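Local coordinates for putative uncharacterized protein (Dictyostelium purpureum, PDB 4R12) that is probably the substrate-recruiting subunit of gamma-secretase, a protease complex thought to cleave integral membrane proteins, such as Notch receptors, within the membrane, at residues A[462-476]-A[498-510]. Residues are numbered along the deposited sequence; the frame is centred on the assembly and turned at random.
Sequences FTSSITCFNILMKTY and SPYETKLIHRLLY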
loop_
_atom_site.group_PDB
_atom_site.type_symbol
_atom_site.label_atom_id
_atom_site.label_comp_id
_atom_site.label_asym_id
_atom_site.label_seq_id
_atom_site.Cartn_x
_atom_site.Cartn_y
_atom_site.Cartn_z
ATOM N N PHE A 462 1.829 -8.394 9.245
ATOM C CA PHE A 462 1.700 -7.285 8.306
ATOM C C PHE A 462 2.117 -5.930 8.886
ATOM O O PHE A 462 2.234 -4.958 8.137
ATOM C CB PHE A 462 0.266 -7.190 7.768
ATOM C CG PHE A 462 -0.074 -8.220 6.701
ATOM C CD1 PHE A 462 0.772 -9.278 6.436
ATOM C CD2 PHE A 462 -1.248 -8.100 5.952
ATOM C CE1 PHE A 462 0.471 -10.212 5.439
ATOM C CE2 PHE A 462 -1.570 -9.033 4.960
ATOM C CZ PHE A 462 -0.689 -10.093 4.702
ATOM N N THR A 463 2.384 -5.843 10.188
ATOM C CA THR A 463 2.782 -4.544 10.753
ATOM C C THR A 463 4.193 -4.521 11.343
ATOM O O THR A 463 4.677 -3.454 11.734
ATOM C CB THR A 463 1.789 -4.063 11.855
ATOM O OG1 THR A 463 1.804 -4.961 12.971
ATOM C CG2 THR A 463 0.394 -3.978 11.312
ATOM N N SER A 464 4.846 -5.688 11.411
ATOM C CA SER A 464 6.200 -5.785 11.983
ATOM C C SER A 464 7.183 -6.637 11.188
ATOM O O SER A 464 8.298 -6.205 10.894
ATOM C CB SER A 464 6.142 -6.361 13.414
ATOM O OG SER A 464 5.764 -5.371 14.348
ATOM N N SER A 465 6.800 -7.879 10.896
ATOM C CA SER A 465 7.739 -8.850 10.321
ATOM C C SER A 465 6.968 -9.902 9.534
ATOM O O SER A 465 6.239 -10.701 10.108
ATOM C CB SER A 465 8.586 -9.509 11.418
ATOM O OG SER A 465 9.556 -10.375 10.852
ATOM N N ILE A 466 7.125 -9.885 8.217
ATOM C CA ILE A 466 6.209 -10.601 7.339
ATOM C C ILE A 466 6.671 -12.061 7.111
ATOM O O ILE A 466 6.932 -12.505 5.997
ATOM C CB ILE A 466 6.027 -9.811 6.010
ATOM C CG1 ILE A 466 4.894 -10.405 5.167
ATOM C CG2 ILE A 466 7.359 -9.650 5.250
ATOM C CD1 ILE A 466 4.309 -9.440 4.159
ATOM N N THR A 467 6.714 -12.816 8.200
ATOM C CA THR A 467 7.204 -14.189 8.160
ATOM C C THR A 467 6.087 -15.245 8.261
ATOM O O THR A 467 6.361 -16.448 8.287
ATOM C CB THR A 467 8.221 -14.399 9.290
ATOM O OG1 THR A 467 7.607 -14.053 10.542
ATOM C CG2 THR A 467 9.460 -13.498 9.063
ATOM N N CYS A 468 4.835 -14.797 8.312
ATOM C CA CYS A 468 3.704 -15.705 8.540
ATOM C C CYS A 468 3.241 -16.404 7.265
ATOM O O CYS A 468 3.441 -15.902 6.163
ATOM C CB CYS A 468 2.523 -14.949 9.147
ATOM S SG CYS A 468 1.692 -13.796 7.996
ATOM N N PHE A 469 2.638 -17.578 7.441
ATOM C CA PHE A 469 1.984 -18.333 6.370
ATOM C C PHE A 469 2.862 -18.605 5.168
ATOM O O PHE A 469 2.377 -18.714 4.042
ATOM C CB PHE A 469 0.716 -17.611 5.913
ATOM C CG PHE A 469 -0.312 -17.510 6.988
ATOM C CD1 PHE A 469 -0.788 -18.657 7.609
ATOM C CD2 PHE A 469 -0.773 -16.280 7.412
ATOM C CE1 PHE A 469 -1.728 -18.576 8.621
ATOM C CE2 PHE A 469 -1.718 -16.185 8.412
ATOM C CZ PHE A 469 -2.194 -17.343 9.024
ATOM N N ASN A 470 4.155 -18.753 5.403
ATOM C CA ASN A 470 5.046 -19.015 4.289
ATOM C C ASN A 470 4.788 -20.411 3.707
ATOM O O ASN A 470 5.176 -20.681 2.577
ATOM C CB ASN A 470 6.503 -18.865 4.717
ATOM C CG ASN A 470 7.452 -18.868 3.539
ATOM O OD1 ASN A 470 8.191 -19.823 3.336
ATOM N ND2 ASN A 470 7.428 -17.793 2.749
ATOM N N ILE A 471 4.104 -21.268 4.474
ATOM C CA ILE A 471 3.699 -22.589 3.984
ATOM C C ILE A 471 2.808 -22.468 2.743
ATOM O O ILE A 471 2.715 -23.405 1.950
ATOM C CB ILE A 471 2.957 -23.407 5.067
ATOM C CG1 ILE A 471 2.888 -24.891 4.675
ATOM C CG2 ILE A 471 1.566 -22.846 5.341
ATOM C CD1 ILE A 471 2.366 -25.800 5.777
ATOM N N LEU A 472 2.173 -21.306 2.568
ATOM C CA LEU A 472 1.330 -21.072 1.402
ATOM C C LEU A 472 2.145 -20.575 0.212
ATOM O O LEU A 472 1.622 -20.496 -0.910
ATOM C CB LEU A 472 0.214 -20.052 1.723
ATOM C CG LEU A 472 -0.703 -20.271 2.923
ATOM C CD1 LEU A 472 -1.682 -19.097 3.019
ATOM C CD2 LEU A 472 -1.454 -21.593 2.820
ATOM N N MET A 473 3.411 -20.222 0.443
ATOM C CA MET A 473 4.253 -19.611 -0.588
ATOM C C MET A 473 5.307 -20.547 -1.189
ATOM O O MET A 473 5.692 -21.559 -0.586
ATOM C CB MET A 473 4.986 -18.386 -0.029
ATOM C CG MET A 473 4.111 -17.308 0.599
ATOM S SD MET A 473 3.087 -16.473 -0.629
ATOM C CE MET A 473 1.658 -17.377 -0.272
ATOM N N LYS A 474 5.795 -20.167 -2.366
ATOM C CA LYS A 474 6.840 -20.926 -3.062
ATOM C C LYS A 474 8.222 -20.311 -2.839
ATOM O O LYS A 474 9.239 -20.886 -3.215
ATOM C CB LYS A 474 6.535 -20.999 -4.566
ATOM C CG LYS A 474 5.109 -21.438 -4.899
ATOM C CD LYS A 474 4.896 -22.928 -4.660
ATOM C CE LYS A 474 5.661 -23.762 -5.684
ATOM N NZ LYS A 474 5.577 -25.242 -5.442
ATOM N N THR A 475 8.254 -19.129 -2.236
ATOM C CA THR A 475 9.511 -18.428 -1.988
ATOM C C THR A 475 9.509 -17.846 -0.574
ATOM O O THR A 475 8.458 -17.740 0.046
ATOM C CB THR A 475 9.744 -17.277 -3.010
ATOM O OG1 THR A 475 8.607 -16.398 -3.027
ATOM C CG2 THR A 475 9.956 -17.832 -4.410
ATOM N N TYR A 476 10.687 -17.487 -0.071
ATOM C CA TYR A 476 10.800 -16.722 1.167
ATOM C C TYR A 476 11.031 -15.245 0.818
ATOM O O TYR A 476 11.761 -14.955 -0.123
ATOM C CB TYR A 476 11.943 -17.254 2.030
ATOM C CG TYR A 476 11.770 -16.945 3.500
ATOM C CD1 TYR A 476 12.252 -15.755 4.047
ATOM C CD2 TYR A 476 11.101 -17.831 4.338
ATOM C CE1 TYR A 476 12.076 -15.464 5.393
ATOM C CE2 TYR A 476 10.923 -17.550 5.684
ATOM C CZ TYR A 476 11.414 -16.368 6.207
ATOM O OH TYR A 476 11.233 -16.097 7.551
ATOM N N SER A 498 4.328 -9.168 -9.570
ATOM C CA SER A 498 3.793 -8.891 -8.238
ATOM C C SER A 498 4.818 -9.172 -7.146
ATOM O O SER A 498 5.461 -10.226 -7.146
ATOM C CB SER A 498 2.526 -9.722 -7.970
ATOM O OG SER A 498 1.401 -9.197 -8.656
ATOM N N PRO A 499 4.950 -8.243 -6.191
ATOM C CA PRO A 499 5.813 -8.477 -5.030
ATOM C C PRO A 499 5.239 -9.548 -4.106
ATOM O O PRO A 499 4.075 -9.930 -4.233
ATOM C CB PRO A 499 5.850 -7.118 -4.317
ATOM C CG PRO A 499 5.180 -6.124 -5.286
ATOM C CD PRO A 499 4.273 -6.937 -6.136
ATOM N N TYR A 500 6.069 -9.995 -3.171
ATOM C CA TYR A 500 5.715 -11.043 -2.221
ATOM C C TYR A 500 4.414 -10.726 -1.510
ATOM O O TYR A 500 3.557 -11.592 -1.364
ATOM C CB TYR A 500 6.837 -11.219 -1.199
ATOM C CG TYR A 500 6.587 -12.330 -0.198
ATOM C CD1 TYR A 500 6.906 -13.647 -0.503
ATOM C CD2 TYR A 500 6.037 -12.057 1.051
ATOM C CE1 TYR A 500 6.675 -14.680 0.408
ATOM C CE2 TYR A 500 5.812 -13.074 1.974
ATOM C CZ TYR A 500 6.130 -14.386 1.644
ATOM O OH TYR A 500 5.906 -15.408 2.556
ATOM N N GLU A 501 4.279 -9.472 -1.080
ATOM C CA GLU A 501 3.114 -9.038 -0.318
ATOM C C GLU A 501 1.790 -9.273 -1.048
ATOM O O GLU A 501 0.824 -9.718 -0.429
ATOM C CB GLU A 501 3.247 -7.557 0.049
ATOM C CG GLU A 501 4.082 -7.300 1.294
ATOM C CD GLU A 501 5.585 -7.410 1.058
ATOM O OE1 GLU A 501 6.331 -7.408 2.069
ATOM O OE2 GLU A 501 6.018 -7.492 -0.115
ATOM N N THR A 502 1.740 -8.978 -2.346
ATOM C CA THR A 502 0.545 -9.239 -3.143
ATOM C C THR A 502 0.272 -10.734 -3.313
ATOM O O THR A 502 -0.859 -11.182 -3.159
ATOM C CB THR A 502 0.646 -8.587 -4.545
ATOM O OG1 THR A 502 0.655 -7.167 -4.399
ATOM C CG2 THR A 502 -0.548 -8.956 -5.409
ATOM N N LYS A 503 1.308 -11.501 -3.632
ATOM C CA LYS A 503 1.146 -12.951 -3.757
ATOM C C LYS A 503 0.663 -13.583 -2.449
ATOM O O LYS A 503 -0.219 -14.455 -2.459
ATOM C CB LYS A 503 2.456 -13.581 -4.190
ATOM C CG LYS A 503 2.934 -13.125 -5.556
ATOM C CD LYS A 503 4.255 -13.799 -5.927
ATOM C CE LYS A 503 4.487 -13.711 -7.429
ATOM N NZ LYS A 503 5.691 -12.922 -7.790
ATOM N N LEU A 504 1.228 -13.141 -1.327
ATOM C CA LEU A 504 0.790 -13.646 -0.018
ATOM C C LEU A 504 -0.677 -13.321 0.263
ATOM O O LEU A 504 -1.458 -14.209 0.659
ATOM C CB LEU A 504 1.673 -13.088 1.106
ATOM C CG LEU A 504 1.291 -13.482 2.539
ATOM C CD1 LEU A 504 1.157 -15.003 2.689
ATOM C CD2 LEU A 504 2.305 -12.954 3.539
ATOM N N ILE A 505 -1.068 -12.057 0.080
ATOM C CA ILE A 505 -2.475 -11.695 0.275
ATOM C C ILE A 505 -3.370 -12.551 -0.640
ATOM O O ILE A 505 -4.388 -13.086 -0.203
ATOM C CB ILE A 505 -2.728 -10.189 0.015
ATOM C CG1 ILE A 505 -2.060 -9.329 1.097
ATOM C CG2 ILE A 505 -4.207 -9.883 -0.023
ATOM C CD1 ILE A 505 -2.097 -7.821 0.780
ATOM N N HIS A 506 -2.972 -12.704 -1.897
ATOM C CA HIS A 506 -3.734 -13.535 -2.834
ATOM C C HIS A 506 -3.871 -14.995 -2.346
ATOM O O HIS A 506 -4.972 -15.533 -2.263
ATOM C CB HIS A 506 -3.068 -13.501 -4.214
ATOM C CG HIS A 506 -3.703 -14.407 -5.223
ATOM N ND1 HIS A 506 -2.967 -15.118 -6.143
ATOM C CD2 HIS A 506 -5.003 -14.695 -5.477
ATOM C CE1 HIS A 506 -3.785 -15.821 -6.914
ATOM N NE2 HIS A 506 -5.024 -15.581 -6.528
ATOM N N ARG A 507 -2.755 -15.629 -2.035
ATOM C CA ARG A 507 -2.793 -17.047 -1.662
ATOM C C ARG A 507 -3.504 -17.266 -0.322
ATOM O O ARG A 507 -4.195 -18.280 -0.131
ATOM C CB ARG A 507 -1.385 -17.620 -1.608
ATOM C CG ARG A 507 -0.585 -17.552 -2.908
ATOM C CD ARG A 507 -0.746 -18.784 -3.776
ATOM N NE ARG A 507 -0.304 -20.013 -3.110
ATOM C CZ ARG A 507 -0.484 -21.229 -3.619
ATOM N NH1 ARG A 507 -1.094 -21.361 -4.790
ATOM N NH2 ARG A 507 -0.060 -22.311 -2.963
ATOM N N LEU A 508 -3.354 -16.318 0.599
ATOM C CA LEU A 508 -4.026 -16.414 1.889
ATOM C C LEU A 508 -5.547 -16.220 1.745
ATOM O O LEU A 508 -6.329 -17.011 2.271
ATOM C CB LEU A 508 -3.436 -15.390 2.871
ATOM C CG LEU A 508 -4.062 -15.350 4.264
ATOM C CD1 LEU A 508 -3.873 -16.710 4.988
ATOM C CD2 LEU A 508 -3.481 -14.184 5.088
ATOM N N LEU A 509 -5.959 -15.187 1.012
ATOM C CA LEU A 509 -7.383 -14.917 0.779
ATOM C C LEU A 509 -8.037 -16.085 0.039
ATOM O O LEU A 509 -9.135 -16.510 0.385
ATOM C CB LEU A 509 -7.575 -13.623 -0.028
ATOM C CG LEU A 509 -9.008 -13.181 -0.367
ATOM C CD1 LEU A 509 -9.830 -13.025 0.901
ATOM C CD2 LEU A 509 -9.012 -11.873 -1.144
ATOM N N TYR A 510 -7.356 -16.569 -0.997
ATOM C CA TYR A 510 -7.825 -17.722 -1.766
ATOM C C TYR A 510 -8.076 -18.912 -0.830
ATOM O O TYR A 510 -9.124 -19.555 -0.886
ATOM C CB TYR A 510 -6.799 -18.086 -2.848
ATOM C CG TYR A 510 -7.268 -19.121 -3.856
ATOM C CD1 TYR A 510 -7.279 -20.485 -3.543
ATOM C CD2 TYR A 510 -7.696 -18.737 -5.130
ATOM C CE1 TYR A 510 -7.714 -21.429 -4.467
ATOM C CE2 TYR A 510 -8.134 -19.676 -6.059
ATOM C CZ TYR A 510 -8.137 -21.019 -5.724
ATOM O OH TYR A 510 -8.567 -21.955 -6.639
HETATM O O HOH W 1 5.790 -14.814 4.939
HETATM O O HOH W 2 1.610 -23.803 -0.716
#
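Leu-508 CD1 lies over one face of the Phe-469 ring, 4.1 Å from its centroid and offset toward the rim, a CH-pi contact, whereas the Phe-462 ring receives Leu-504 CD2 at its edge. The Tyr-500 ring meets Met-473 obliquely, SD standing 4.7 Å from the centroid in a Met-aromatic contact, and has Thr-475 O at its edge. With CG anti to the backbone N (chi1 -178°), Tyr-500 reaches from the first turn of its helix into the loop. There Asn-470 ND2 donates to its OH at 2.8 Å, the hydroxyl oxygen lying in the amide plane, and the OH donates to a water that also bridges Ile-466 O and Cys-468 O. The same ND2 donates to Thr-475 O (2.9 Å), and the two bonds together hold the amide in its rotation. The loop leaves helix 452-463, is tied back to it by the Cys-461–Cys-468 disulfide, makes a short 3-10 turn at 470-472 and packs on helix 500-512, with Phe-462 also resting on helix 234-252. Met-473, bent at chi2 and chi3, curls its CE against Leu-504 CD1 (3.8 Å) and the aliphatic part of Arg-507. The guanidinium of Arg-507 grips Leu-472 O side-on with NE (3.0 Å) and NH2 (3.2 Å), the oxygen near its plane; NH2 also bonds Cys-533 O, and Tyr-534 adds a cation-pi contact. A leucine in place of Arg-507 would probably leave Leu-472 O without its two donors and the 3-10 turn less firmly held to the helix. Next to it, Leu-472 CD1 packs against Leu-508 CD1 at 3.8 Å.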